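Local atomic coordinates of ApRick protease (Rickettsia conorii, PDB entry 5C9B), a protein that probably cleaves proteins as a retropepsin-like aspartic protease, this chain being the C-terminal protease part of a longer, predicted membrane protein. Residues I23-N28 and N81-G86; V30-M35 and A50-F55; K90-H95 and M108-R113; F34-G39 and S104-S109. All coordinates share one frame; numbering follows the deposited sequence.

Contact 1: residues I23-N28 and N81-G86; sequences INAFVN and NSVVIG
Val84 N donates to Phe26 O at 2.7 Å, and Phe26 N answers with a longer bond to Val84 O at 3.2 Å. The next rung is Asn28 N to Ser82 O at 2.8 Å. Asn28 has already left the strand, but its side chain extends the ladder. With CG beside the backbone N (chi1 -58°), Asn28 OD1 accepts from Ser82 N at 3.0 Å. This bond is bent, with 132° at the hydrogen. One water links Asn28 ND2 to Asn81 N. Another donates to Ser82 OG and weakly to Phe26 O, while Ser82 OG also bonds Glu88. Val27 and Val83 form a non-hydrogen-bonded pair, CA to CA 4.4 Å. Ala25, Val27 and Val83 are buried on one face. There Ala25 CB rests against Ile85 CG1 at 3.6 Å. On the other face Phe26 and Val84 meet only through their inner carbons, CB to CB 4.2 Å, and the Phe26 ring leads away. Ile85 reaches on to Ile11 and Phe114, and Val27 to Leu53. This is an antiparallel pairing, closed at one end by an asparagine side chain, between strands 22-27 and 73-84 of the retropepsin-like sheet.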
loop_
_atom_site.group_PDB
_atom_site.type_symbol
_atom_site.label_atom_id
_atom_site.label_comp_id
_atom_site.label_asym_id
_atom_site.label_seq_id
_atom_site.Cartn_x
_atom_site.Cartn_y
_atom_site.Cartn_z
ATOM N N ILE B 23 -9.924 -0.326 -22.571
ATOM C CA ILE B 23 -10.504 -0.480 -21.219
ATOM C C ILE B 23 -11.869 0.137 -21.216
ATOM O O ILE B 23 -12.111 1.132 -21.910
ATOM C CB ILE B 23 -9.619 0.163 -20.111
ATOM C CG1 ILE B 23 -10.152 -0.114 -18.682
ATOM C CG2 ILE B 23 -9.450 1.651 -20.308
ATOM C CD1 ILE B 23 -9.866 -1.516 -18.102
ATOM N N ASN B 24 -12.742 -0.477 -20.445
ATOM C CA ASN B 24 -14.129 -0.079 -20.290
ATOM C C ASN B 24 -14.335 0.673 -19.015
ATOM O O ASN B 24 -13.562 0.577 -18.095
ATOM C CB ASN B 24 -14.965 -1.320 -20.302
ATOM C CG ASN B 24 -14.917 -2.008 -21.664
ATOM O OD1 ASN B 24 -14.542 -1.405 -22.671
ATOM N ND2 ASN B 24 -15.289 -3.262 -21.695
ATOM N N ALA B 25 -15.323 1.518 -18.991
ATOM C CA ALA B 25 -15.585 2.272 -17.804
ATOM C C ALA B 25 -17.031 2.445 -17.718
ATOM O O ALA B 25 -17.728 2.320 -18.730
ATOM C CB ALA B 25 -14.969 3.644 -17.910
ATOM N N PHE B 26 -17.493 2.784 -16.526
ATOM C CA PHE B 26 -18.848 3.282 -16.398
ATOM C C PHE B 26 -18.776 4.768 -16.229
ATOM O O PHE B 26 -18.153 5.263 -15.295
ATOM C CB PHE B 26 -19.531 2.698 -15.201
ATOM C CG PHE B 26 -19.810 1.267 -15.348
ATOM C CD1 PHE B 26 -20.995 0.844 -15.938
ATOM C CD2 PHE B 26 -18.888 0.333 -14.904
ATOM C CE1 PHE B 26 -21.261 -0.511 -16.074
ATOM C CE2 PHE B 26 -19.137 -1.001 -15.028
ATOM C CZ PHE B 26 -20.319 -1.428 -15.622
ATOM N N VAL B 27 -19.452 5.458 -17.120
ATOM C CA VAL B 27 -19.528 6.880 -17.079
ATOM C C VAL B 27 -20.973 7.218 -16.843
ATOM O O VAL B 27 -21.816 6.841 -17.623
ATOM C CB VAL B 27 -19.223 7.479 -18.443
ATOM C CG1 VAL B 27 -19.359 8.974 -18.368
ATOM C CG2 VAL B 27 -17.853 7.075 -18.912
ATOM N N ASN B 28 -21.258 7.951 -15.786
ATOM C CA ASN B 28 -22.633 8.203 -15.427
ATOM C C ASN B 28 -23.503 6.983 -15.596
ATOM O O ASN B 28 -24.633 7.048 -16.083
ATOM C CB ASN B 28 -23.142 9.339 -16.237
ATOM C CG ASN B 28 -22.323 10.556 -16.030
ATOM O OD1 ASN B 28 -21.496 10.594 -15.111
ATOM N ND2 ASN B 28 -22.506 11.565 -16.889
ATOM N N ASN B 81 -19.772 13.705 -14.962
ATOM C CA ASN B 81 -19.865 13.761 -13.492
ATOM C C ASN B 81 -19.184 12.594 -12.781
ATOM O O ASN B 81 -18.529 12.793 -11.790
ATOM C CB ASN B 81 -21.325 13.937 -13.049
ATOM C CG ASN B 81 -21.852 15.351 -13.352
ATOM O OD1 ASN B 81 -21.078 16.257 -13.689
ATOM N ND2 ASN B 81 -23.164 15.535 -13.261
ATOM N N SER B 82 -19.267 11.405 -13.345
ATOM C CA SER B 82 -18.881 10.216 -12.653
ATOM C C SER B 82 -18.270 9.235 -13.627
ATOM O O SER B 82 -18.910 8.840 -14.589
ATOM C CB SER B 82 -20.134 9.584 -12.054
ATOM O OG SER B 82 -19.906 8.246 -11.613
ATOM N N VAL B 83 -17.061 8.798 -13.336
ATOM C CA VAL B 83 -16.382 7.814 -14.153
ATOM C C VAL B 83 -15.791 6.752 -13.257
ATOM O O VAL B 83 -14.980 7.068 -12.402
ATOM C CB VAL B 83 -15.249 8.461 -14.945
ATOM C CG1 VAL B 83 -14.492 7.385 -15.705
ATOM C CG2 VAL B 83 -15.811 9.497 -15.893
ATOM N N VAL B 84 -16.186 5.498 -13.448
ATOM C CA VAL B 84 -15.747 4.424 -12.571
ATOM C C VAL B 84 -14.813 3.508 -13.352
ATOM O O VAL B 84 -15.185 2.948 -14.364
ATOM C CB VAL B 84 -16.920 3.617 -12.015
ATOM C CG1 VAL B 84 -16.398 2.451 -11.185
ATOM C CG2 VAL B 84 -17.838 4.522 -11.192
ATOM N N ILE B 85 -13.577 3.412 -12.889
ATOM C CA ILE B 85 -12.620 2.459 -13.397
ATOM C C ILE B 85 -11.867 1.979 -12.131
ATOM O O ILE B 85 -10.912 2.600 -11.740
ATOM C CB ILE B 85 -11.600 3.150 -14.360
ATOM C CG1 ILE B 85 -12.297 3.784 -15.538
ATOM C CG2 ILE B 85 -10.610 2.138 -14.892
ATOM C CD1 ILE B 85 -11.336 4.488 -16.477
ATOM N N GLY B 86 -12.282 0.893 -11.501
ATOM C CA GLY B 86 -11.759 0.529 -10.181
ATOM C C GLY B 86 -12.504 1.311 -9.128
ATOM O O GLY B 86 -13.377 0.762 -8.524
HETATM O O HOH W 1 -20.453 5.907 -13.220
HETATM O O HOH W 2 -21.916 14.513 -16.826
#

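Contact 2: residues V30-M35 and A50-F55; sequences VKIKFM and AQKLGF
Lys52, Val30 and Leu53 carry this contact, each burying a similar amount of surface. Leu53 CD2 reaches both methyls of Val30, with CG1 at 3.8 Å and CG2 at 3.9 Å. The two side chains cross obliquely. Leu53 CG lies beside its own backbone N (chi1 -58°), and this turns the isobutyl end to the strand. Lys52 uses its aliphatic part. Its CD lies 4.1 Å from Ile32 CD1, and the two chains run past each other in opposite directions. The Lys52 chain bends at its last torsion. Its NZ comes to 3.8 Å from Lys31 O, too far for a hydrogen bond. Ile32 CD1 also touches Leu53 CD2, so this one leucine methyl serves both Val30 and Ile32. The touching groups are mainly apolar, and the contact lies at the surface. Behind it, strand 30-36 pairs with strand 22-27. Gly54, the first residue to leave helical backbone angles, has positive phi and gives its N to Gln51 O at 2.9 Å. Phe55 N bonds Ala50 O at 3.0 Å. Phe55 then packs on Ile78 and Leu80 of strand 73-84. A helix end closed by a Schellman motif is thus laid against the first residues of strand 30-36.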
loop_
_atom_site.group_PDB
_atom_site.type_symbol
_atom_site.label_atom_id
_atom_site.label_comp_id
_atom_site.label_asym_id
_atom_site.label_seq_id
_atom_site.Cartn_x
_atom_site.Cartn_y
_atom_site.Cartn_z
ATOM N N VAL B 30 -23.185 4.323 -17.430
ATOM C CA VAL B 30 -23.242 3.542 -18.657
ATOM C C VAL B 30 -21.874 3.069 -19.088
ATOM O O VAL B 30 -20.893 3.789 -18.959
ATOM C CB VAL B 30 -24.095 4.210 -19.791
ATOM C CG1 VAL B 30 -24.777 5.454 -19.328
ATOM C CG2 VAL B 30 -23.337 4.455 -21.046
ATOM N N LYS B 31 -21.823 1.830 -19.552
ATOM C CA LYS B 31 -20.576 1.194 -19.953
ATOM C C LYS B 31 -20.125 1.884 -21.219
ATOM O O LYS B 31 -20.909 2.052 -22.164
ATOM C CB LYS B 31 -20.821 -0.293 -20.236
ATOM C CG LYS B 31 -19.695 -1.028 -20.970
ATOM C CD LYS B 31 -19.261 -2.301 -20.260
ATOM C CE LYS B 31 -18.578 -1.951 -18.938
ATOM N NZ LYS B 31 -17.757 -3.062 -18.372
ATOM N N ILE B 32 -18.890 2.352 -21.236
ATOM C CA ILE B 32 -18.345 2.940 -22.462
ATOM C C ILE B 32 -17.040 2.243 -22.706
ATOM O O ILE B 32 -16.348 1.932 -21.751
ATOM C CB ILE B 32 -18.079 4.453 -22.317
ATOM C CG1 ILE B 32 -19.339 5.205 -21.866
ATOM C CG2 ILE B 32 -17.526 5.046 -23.630
ATOM C CD1 ILE B 32 -20.443 5.319 -22.894
ATOM N N LYS B 33 -16.672 2.029 -23.972
ATOM C CA LYS B 33 -15.402 1.364 -24.314
ATOM C C LYS B 33 -14.394 2.449 -24.705
ATOM O O LYS B 33 -14.705 3.348 -25.474
ATOM C CB LYS B 33 -15.610 0.405 -25.484
ATOM C CG LYS B 33 -16.454 -0.837 -25.236
ATOM C CD LYS B 33 -16.692 -1.561 -26.567
ATOM C CE LYS B 33 -16.495 -3.079 -26.515
ATOM N NZ LYS B 33 -15.229 -3.569 -25.882
ATOM N N PHE B 34 -13.179 2.366 -24.193
ATOM C CA PHE B 34 -12.184 3.320 -24.561
ATOM C C PHE B 34 -10.946 2.683 -25.132
ATOM O O PHE B 34 -10.574 1.549 -24.766
ATOM C CB PHE B 34 -11.754 4.105 -23.322
ATOM C CG PHE B 34 -12.800 5.039 -22.809
ATOM C CD1 PHE B 34 -12.967 6.281 -23.352
ATOM C CD2 PHE B 34 -13.593 4.684 -21.770
ATOM C CE1 PHE B 34 -13.943 7.135 -22.891
ATOM C CE2 PHE B 34 -14.542 5.561 -21.271
ATOM C CZ PHE B 34 -14.705 6.783 -21.823
HETATM N N MSE B 35 -10.254 3.456 -25.959
HETATM C CA MSE B 35 -8.912 3.129 -26.310
HETATM C C MSE B 35 -8.056 4.139 -25.610
HETATM O O MSE B 35 -8.369 5.286 -25.617
HETATM C CB MSE B 35 -8.807 3.230 -27.816
HETATM C CG MSE B 35 -7.468 2.690 -28.270
HETATM SE SE MSE B 35 -7.336 2.584 -30.244
HETATM C CE MSE B 35 -7.341 4.493 -30.724
ATOM N N ALA B 50 -21.573 10.160 -26.562
ATOM C CA ALA B 50 -22.215 11.333 -25.989
ATOM C C ALA B 50 -23.731 11.139 -25.922
ATOM O O ALA B 50 -24.325 11.328 -24.893
ATOM C CB ALA B 50 -21.881 12.587 -26.802
ATOM N N GLN B 51 -24.371 10.788 -27.022
ATOM C CA GLN B 51 -25.817 10.571 -26.970
ATOM C C GLN B 51 -26.197 9.409 -26.064
ATOM O O GLN B 51 -27.208 9.426 -25.419
ATOM C CB GLN B 51 -26.356 10.273 -28.332
ATOM C CG GLN B 51 -26.356 11.471 -29.246
ATOM C CD GLN B 51 -26.988 11.124 -30.576
ATOM O OE1 GLN B 51 -28.193 11.326 -30.799
ATOM N NE2 GLN B 51 -26.188 10.549 -31.449
ATOM N N LYS B 52 -25.392 8.380 -26.044
ATOM C CA LYS B 52 -25.661 7.253 -25.176
ATOM C C LYS B 52 -25.695 7.785 -23.738
ATOM O O LYS B 52 -26.378 7.235 -22.950
ATOM C CB LYS B 52 -24.510 6.276 -25.258
ATOM C CG LYS B 52 -24.788 4.828 -25.499
ATOM C CD LYS B 52 -23.418 4.144 -25.440
ATOM C CE LYS B 52 -23.396 2.729 -25.957
ATOM N NZ LYS B 52 -23.681 1.810 -24.808
ATOM N N LEU B 53 -24.931 8.838 -23.420
ATOM C CA LEU B 53 -24.931 9.458 -22.089
ATOM C C LEU B 53 -25.967 10.556 -21.897
ATOM O O LEU B 53 -26.082 11.132 -20.804
ATOM C CB LEU B 53 -23.561 10.079 -21.767
ATOM C CG LEU B 53 -22.398 9.107 -21.811
ATOM C CD1 LEU B 53 -21.047 9.785 -21.907
ATOM C CD2 LEU B 53 -22.464 8.236 -20.599
ATOM N N GLY B 54 -26.704 10.861 -22.948
ATOM C CA GLY B 54 -27.753 11.875 -22.895
ATOM C C GLY B 54 -27.307 13.285 -23.136
ATOM O O GLY B 54 -27.991 14.206 -22.718
ATOM N N PHE B 55 -26.170 13.479 -23.810
ATOM C CA PHE B 55 -25.786 14.822 -24.181
ATOM C C PHE B 55 -26.725 15.150 -25.315
ATOM O O PHE B 55 -26.983 14.308 -26.148
ATOM C CB PHE B 55 -24.307 14.913 -24.624
ATOM C CG PHE B 55 -23.372 14.961 -23.477
ATOM C CD1 PHE B 55 -23.221 16.116 -22.758
ATOM C CD2 PHE B 55 -22.754 13.818 -23.018
ATOM C CE1 PHE B 55 -22.427 16.158 -21.605
ATOM C CE2 PHE B 55 -21.941 13.845 -21.896
ATOM C CZ PHE B 55 -21.758 15.022 -21.188
#

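Contact 3: residues K90-H95 and M108-R113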
loop_
_atom_site.group_PDB
_atom_site.type_symbol
_atom_site.label_atom_id
_atom_site.label_comp_id
_atom_site.label_asym_id
_atom_site.label_seq_id
_atom_site.Cartn_x
_atom_site.Cartn_y
_atom_site.Cartn_z
ATOM N N LYS B 90 -14.634 11.847 -10.081
ATOM C CA LYS B 90 -15.728 12.815 -10.225
ATOM C C LYS B 90 -15.271 13.880 -11.185
ATOM O O LYS B 90 -14.087 14.250 -11.199
ATOM C CB LYS B 90 -16.027 13.488 -8.893
ATOM C CG LYS B 90 -17.311 13.056 -8.125
ATOM C CD LYS B 90 -17.532 11.582 -7.921
ATOM C CE LYS B 90 -18.760 11.369 -7.021
ATOM N NZ LYS B 90 -20.069 11.330 -7.738
ATOM N N ASN B 91 -16.200 14.405 -11.974
ATOM C CA ASN B 91 -15.942 15.626 -12.754
ATOM C C ASN B 91 -14.715 15.608 -13.659
ATOM O O ASN B 91 -13.825 16.439 -13.556
ATOM C CB ASN B 91 -15.885 16.815 -11.833
ATOM C CG ASN B 91 -17.200 17.028 -11.124
ATOM O OD1 ASN B 91 -18.271 16.679 -11.625
ATOM N ND2 ASN B 91 -17.122 17.581 -9.946
ATOM N N ILE B 92 -14.768 14.649 -14.568
ATOM C CA ILE B 92 -13.766 14.362 -15.543
ATOM C C ILE B 92 -13.956 15.245 -16.789
ATOM O O ILE B 92 -15.041 15.432 -17.300
ATOM C CB ILE B 92 -13.868 12.896 -15.952
ATOM C CG1 ILE B 92 -13.630 11.981 -14.733
ATOM C CG2 ILE B 92 -12.888 12.598 -17.055
ATOM C CD1 ILE B 92 -12.382 12.350 -13.947
ATOM N N LYS B 93 -12.864 15.795 -17.247
ATOM C CA LYS B 93 -12.898 16.670 -18.384
ATOM C C LYS B 93 -12.931 15.900 -19.669
ATOM O O LYS B 93 -12.255 14.867 -19.838
ATOM C CB LYS B 93 -11.691 17.614 -18.359
ATOM C CG LYS B 93 -11.953 18.817 -17.449
ATOM C CD LYS B 93 -11.713 18.551 -15.970
ATOM C CE LYS B 93 -12.373 19.620 -15.105
ATOM N NZ LYS B 93 -11.433 20.073 -14.040
ATOM N N GLY B 94 -13.737 16.397 -20.592
ATOM C CA GLY B 94 -13.744 15.796 -21.902
ATOM C C GLY B 94 -14.177 16.748 -22.965
ATOM O O GLY B 94 -14.405 17.917 -22.717
ATOM N N HIS B 95 -14.304 16.230 -24.165
ATOM C CA HIS B 95 -14.935 16.971 -25.195
ATOM C C HIS B 95 -15.484 15.975 -26.153
ATOM O O HIS B 95 -14.999 14.823 -26.143
ATOM C CB HIS B 95 -13.923 17.852 -25.877
ATOM C CG HIS B 95 -12.838 17.093 -26.541
ATOM N ND1 HIS B 95 -11.743 16.633 -25.868
ATOM C CD2 HIS B 95 -12.678 16.708 -27.824
ATOM C CE1 HIS B 95 -10.926 16.041 -26.708
ATOM N NE2 HIS B 95 -11.486 16.046 -27.897
HETATM N N MSE B 108 -4.475 11.232 -20.441
HETATM C CA MSE B 108 -3.638 11.231 -19.279
HETATM C C MSE B 108 -4.222 11.941 -18.095
HETATM O O MSE B 108 -3.907 11.610 -16.963
HETATM C CB MSE B 108 -2.364 11.997 -19.636
HETATM C CG MSE B 108 -1.474 11.264 -20.641
HETATM SE SE MSE B 108 -0.974 9.459 -19.986
HETATM C CE MSE B 108 -2.170 8.368 -21.077
ATOM N N SER B 109 -5.043 12.949 -18.325
ATOM C CA SER B 109 -5.658 13.700 -17.221
ATOM C C SER B 109 -6.462 12.764 -16.309
ATOM O O SER B 109 -6.547 12.998 -15.156
ATOM C CB SER B 109 -6.599 14.784 -17.773
ATOM O OG SER B 109 -6.022 15.461 -18.899
ATOM N N LEU B 110 -7.051 11.711 -16.839
ATOM C CA LEU B 110 -7.752 10.760 -15.995
ATOM C C LEU B 110 -6.816 9.706 -15.449
ATOM O O LEU B 110 -6.854 9.422 -14.269
ATOM C CB LEU B 110 -8.900 10.135 -16.735
ATOM C CG LEU B 110 -9.613 9.008 -15.966
ATOM C CD1 LEU B 110 -10.134 9.434 -14.630
ATOM C CD2 LEU B 110 -10.790 8.561 -16.814
ATOM N N LEU B 111 -5.916 9.196 -16.281
ATOM C CA LEU B 111 -4.956 8.233 -15.798
ATOM C C LEU B 111 -4.077 8.736 -14.669
ATOM O O LEU B 111 -3.783 7.988 -13.725
ATOM C CB LEU B 111 -4.103 7.702 -16.931
ATOM C CG LEU B 111 -4.940 6.833 -17.909
ATOM C CD1 LEU B 111 -4.052 6.092 -18.867
ATOM C CD2 LEU B 111 -5.843 5.817 -17.243
ATOM N N GLU B 112 -3.698 9.996 -14.758
ATOM C CA GLU B 112 -2.809 10.642 -13.793
ATOM C C GLU B 112 -3.422 10.793 -12.460
ATOM O O GLU B 112 -2.690 11.030 -11.490
ATOM C CB GLU B 112 -2.466 12.050 -14.207
ATOM C CG GLU B 112 -1.343 12.146 -15.217
ATOM C CD GLU B 112 -1.077 13.605 -15.617
ATOM O OE1 GLU B 112 -1.997 14.471 -15.474
ATOM O OE2 GLU B 112 0.060 13.892 -16.063
ATOM N N ARG B 113 -4.749 10.699 -12.397
ATOM C CA ARG B 113 -5.467 10.771 -11.102
ATOM C C ARG B 113 -5.318 9.527 -10.273
ATOM O O ARG B 113 -5.578 9.562 -9.084
ATOM C CB ARG B 113 -6.941 11.060 -11.324
ATOM C CG ARG B 113 -7.068 12.476 -11.860
ATOM C CD ARG B 113 -8.409 12.821 -12.452
ATOM N NE ARG B 113 -9.376 13.161 -11.422
ATOM C CZ ARG B 113 -10.385 14.003 -11.596
ATOM N NH1 ARG B 113 -10.560 14.623 -12.761
ATOM N NH2 ARG B 113 -11.219 14.230 -10.592
HETATM O O HOH W 3 -12.244 12.523 -7.936
#
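Leu110 meets Ile92 from the short helix that starts at Met108. Leu110 CG stands anti to the backbone N (chi1 174°), and its CD1 touches Ile92 CD1 at 3.7 Å. Ile43 and Ile85 also pack on Leu110, and the leucine is buried. Glu112 N bonds Met108 O at 2.7 Å, in the same short helical turn. Arg113 follows, with its N bonded to Leu110 O at 3.1 Å. Its side chain bends at chi3 (81°) and runs past Ile92 in the opposite direction. Ile92 CD1 lies over one face of the guanidinium, off its centre and 3.5 Å from Arg113 CZ. Arg113 NH2 makes a weak bond to Lys90 O at 2.9 Å, since the angle at the hydrogen is only 125°. Asn91 O lies near the guanidinium plane, at its edge, but is too far from Arg113 NH1 to bond. A water accepts from Lys90 N and, weakly, from Arg113 NH2. Lys90 NZ turns to a salt bridge with Glu88. The arginine thus reaches the point where strand 88-97 is irregular. Asn91 and Ile92 both face Leu80 there, a G1 beta bulge.

Contact 4: residues F34-G39 and S104-S109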
loop_
_atom_site.group_PDB
_atom_site.type_symbol
_atom_site.label_atom_id
_atom_site.label_comp_id
_atom_site.label_asym_id
_atom_site.label_seq_id
_atom_site.Cartn_x
_atom_site.Cartn_y
_atom_site.Cartn_z
ATOM N N PHE B 34 -13.179 2.366 -24.193
ATOM C CA PHE B 34 -12.184 3.320 -24.561
ATOM C C PHE B 34 -10.946 2.683 -25.132
ATOM O O PHE B 34 -10.574 1.549 -24.766
ATOM C CB PHE B 34 -11.754 4.105 -23.322
ATOM C CG PHE B 34 -12.800 5.039 -22.809
ATOM C CD1 PHE B 34 -12.967 6.281 -23.352
ATOM C CD2 PHE B 34 -13.593 4.684 -21.770
ATOM C CE1 PHE B 34 -13.943 7.135 -22.891
ATOM C CE2 PHE B 34 -14.542 5.561 -21.271
ATOM C CZ PHE B 34 -14.705 6.783 -21.823
HETATM N N MSE B 35 -10.254 3.456 -25.959
HETATM C CA MSE B 35 -8.912 3.129 -26.310
HETATM C C MSE B 35 -8.056 4.139 -25.610
HETATM O O MSE B 35 -8.369 5.286 -25.617
HETATM C CB MSE B 35 -8.807 3.230 -27.816
HETATM C CG MSE B 35 -7.468 2.690 -28.270
HETATM SE SE MSE B 35 -7.336 2.584 -30.244
HETATM C CE MSE B 35 -7.341 4.493 -30.724
ATOM N N VAL B 36 -6.939 3.718 -25.030
ATOM C CA VAL B 36 -6.067 4.632 -24.317
ATOM C C VAL B 36 -5.215 5.391 -25.297
ATOM O O VAL B 36 -4.674 4.779 -26.231
ATOM C CB VAL B 36 -5.112 3.857 -23.377
ATOM C CG1 VAL B 36 -3.962 4.746 -22.863
ATOM C CG2 VAL B 36 -5.890 3.260 -22.209
ATOM N N ASP B 37 -5.069 6.696 -25.059
ATOM C CA ASP B 37 -4.224 7.562 -25.876
ATOM C C ASP B 37 -3.325 8.432 -24.951
ATOM O O ASP B 37 -3.798 9.341 -24.296
ATOM C CB ASP B 37 -5.074 8.413 -26.837
ATOM C CG ASP B 37 -4.197 9.264 -27.836
ATOM O OD1 ASP B 37 -2.949 9.096 -27.845
ATOM O OD2 ASP B 37 -4.760 10.087 -28.608
ATOM N N THR B 38 -2.046 8.068 -24.870
ATOM C CA THR B 38 -1.020 8.773 -24.090
ATOM C C THR B 38 -0.739 10.167 -24.635
ATOM O O THR B 38 -0.255 11.054 -23.911
ATOM C CB THR B 38 0.313 8.020 -24.134
ATOM O OG1 THR B 38 0.607 7.635 -25.494
ATOM C CG2 THR B 38 0.245 6.819 -23.303
ATOM N N GLY B 39 -1.007 10.348 -25.918
ATOM C CA GLY B 39 -0.913 11.684 -26.535
ATOM C C GLY B 39 -1.955 12.639 -25.994
ATOM O O GLY B 39 -1.675 13.821 -25.835
ATOM N N SER B 104 -14.008 5.954 -28.372
ATOM C CA SER B 104 -13.698 7.082 -27.526
ATOM C C SER B 104 -12.316 6.852 -26.936
ATOM O O SER B 104 -11.868 5.718 -26.808
ATOM C CB SER B 104 -14.760 7.251 -26.430
ATOM O OG SER B 104 -16.043 7.526 -27.018
ATOM N N LEU B 105 -11.646 7.951 -26.619
ATOM C CA LEU B 105 -10.258 7.947 -26.166
ATOM C C LEU B 105 -10.143 8.437 -24.729
ATOM O O LEU B 105 -10.770 9.420 -24.309
ATOM C CB LEU B 105 -9.425 8.860 -27.035
ATOM C CG LEU B 105 -9.362 8.588 -28.548
ATOM C CD1 LEU B 105 -8.449 9.561 -29.288
ATOM C CD2 LEU B 105 -8.836 7.204 -28.818
ATOM N N LEU B 106 -9.303 7.755 -23.989
ATOM C CA LEU B 106 -9.047 8.049 -22.592
ATOM C C LEU B 106 -7.635 8.599 -22.537
ATOM O O LEU B 106 -6.706 7.896 -22.937
ATOM C CB LEU B 106 -9.032 6.729 -21.885
ATOM C CG LEU B 106 -9.048 6.788 -20.400
ATOM C CD1 LEU B 106 -10.400 7.358 -20.052
ATOM C CD2 LEU B 106 -8.916 5.371 -19.870
ATOM N N GLY B 107 -7.461 9.804 -22.017
ATOM C CA GLY B 107 -6.153 10.431 -21.932
ATOM C C GLY B 107 -5.546 10.455 -20.565
ATOM O O GLY B 107 -6.022 9.811 -19.659
HETATM N N MSE B 108 -4.475 11.232 -20.441
HETATM C CA MSE B 108 -3.638 11.231 -19.279
HETATM C C MSE B 108 -4.222 11.941 -18.095
HETATM O O MSE B 108 -3.907 11.610 -16.963
HETATM C CB MSE B 108 -2.364 11.997 -19.636
HETATM C CG MSE B 108 -1.474 11.264 -20.641
HETATM SE SE MSE B 108 -0.974 9.459 -19.986
HETATM C CE MSE B 108 -2.170 8.368 -21.077
ATOM N N SER B 109 -5.043 12.949 -18.325
ATOM C CA SER B 109 -5.658 13.700 -17.221
ATOM C C SER B 109 -6.462 12.764 -16.309
ATOM O O SER B 109 -6.547 12.998 -15.156
ATOM C CB SER B 109 -6.599 14.784 -17.773
ATOM O OG SER B 109 -6.022 15.461 -18.899
#
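Met35 and Leu105 belong to strands that run parallel, in a sheet whose pairings are mostly antiparallel. Met35 N bonds Ser104 O at 2.9 Å, and Leu106 N bonds Met35 O at 3.1 Å. Asp37 N then bonds Leu106 O at 2.9 Å, almost straight at 173°. On one face Leu106 CD1 stands over the centre of the Phe34 ring, 4.2 Å above its plane. Ser104 CB approaches the same ring obliquely, at 3.6 Å from Phe34 CE1. On the other face the side chains of Met35 and Leu105 lie side by side, Met35 CE against Leu105 CD2 at 3.6 Å. Both methionines here are selenomethionine. Met108 is bent at chi2 (-57°) and chi3, and its CE comes to 3.6 Å from Thr38 CG2. Asp37 OD1 accepts from Gly39 N, an Asx turn, met from above the carboxylate plane. Asp37-Thr38-Gly39 matches the aspartic protease signature, and Leu105-Leu106-Gly107 the hydrophobic-hydrophobic-glycine motif of retropepsins. Gly107 is the N-cap of helix 108-111. Ser104 OG bonds Asp49 and Thr46 N. Strand 30-36 is placed between strands 22-27 and 104-106, while Phe34, Ser104, Leu105 and Leu106 all touch strand 43-45.

How the contacts relate
All four contacts lie in the retropepsin-like part of the chain and reach one mixed sheet. Contacts 1 and 2 are about 10 Å apart between centres and are joined by the pairing of strands 22-27 and 30-36. Contact 4 uses the far end of strand 30-36 and shares Phe34 and Met35 with contact 2. Contacts 3 and 4 share helix 108-111, and their centres are about 9 Å apart. Contact 1 meets contact 3 where strands 73-84 and 88-97 pair. Contacts 2 and 3 do not touch. Along the chain contacts 1 and 4 cross, whereas contact 3 opens after contacts 1 and 2 have closed. Early and late segments are thereby interlocked in one sheet, and contact 4 alone of the four includes the Asp-Thr-Gly residues.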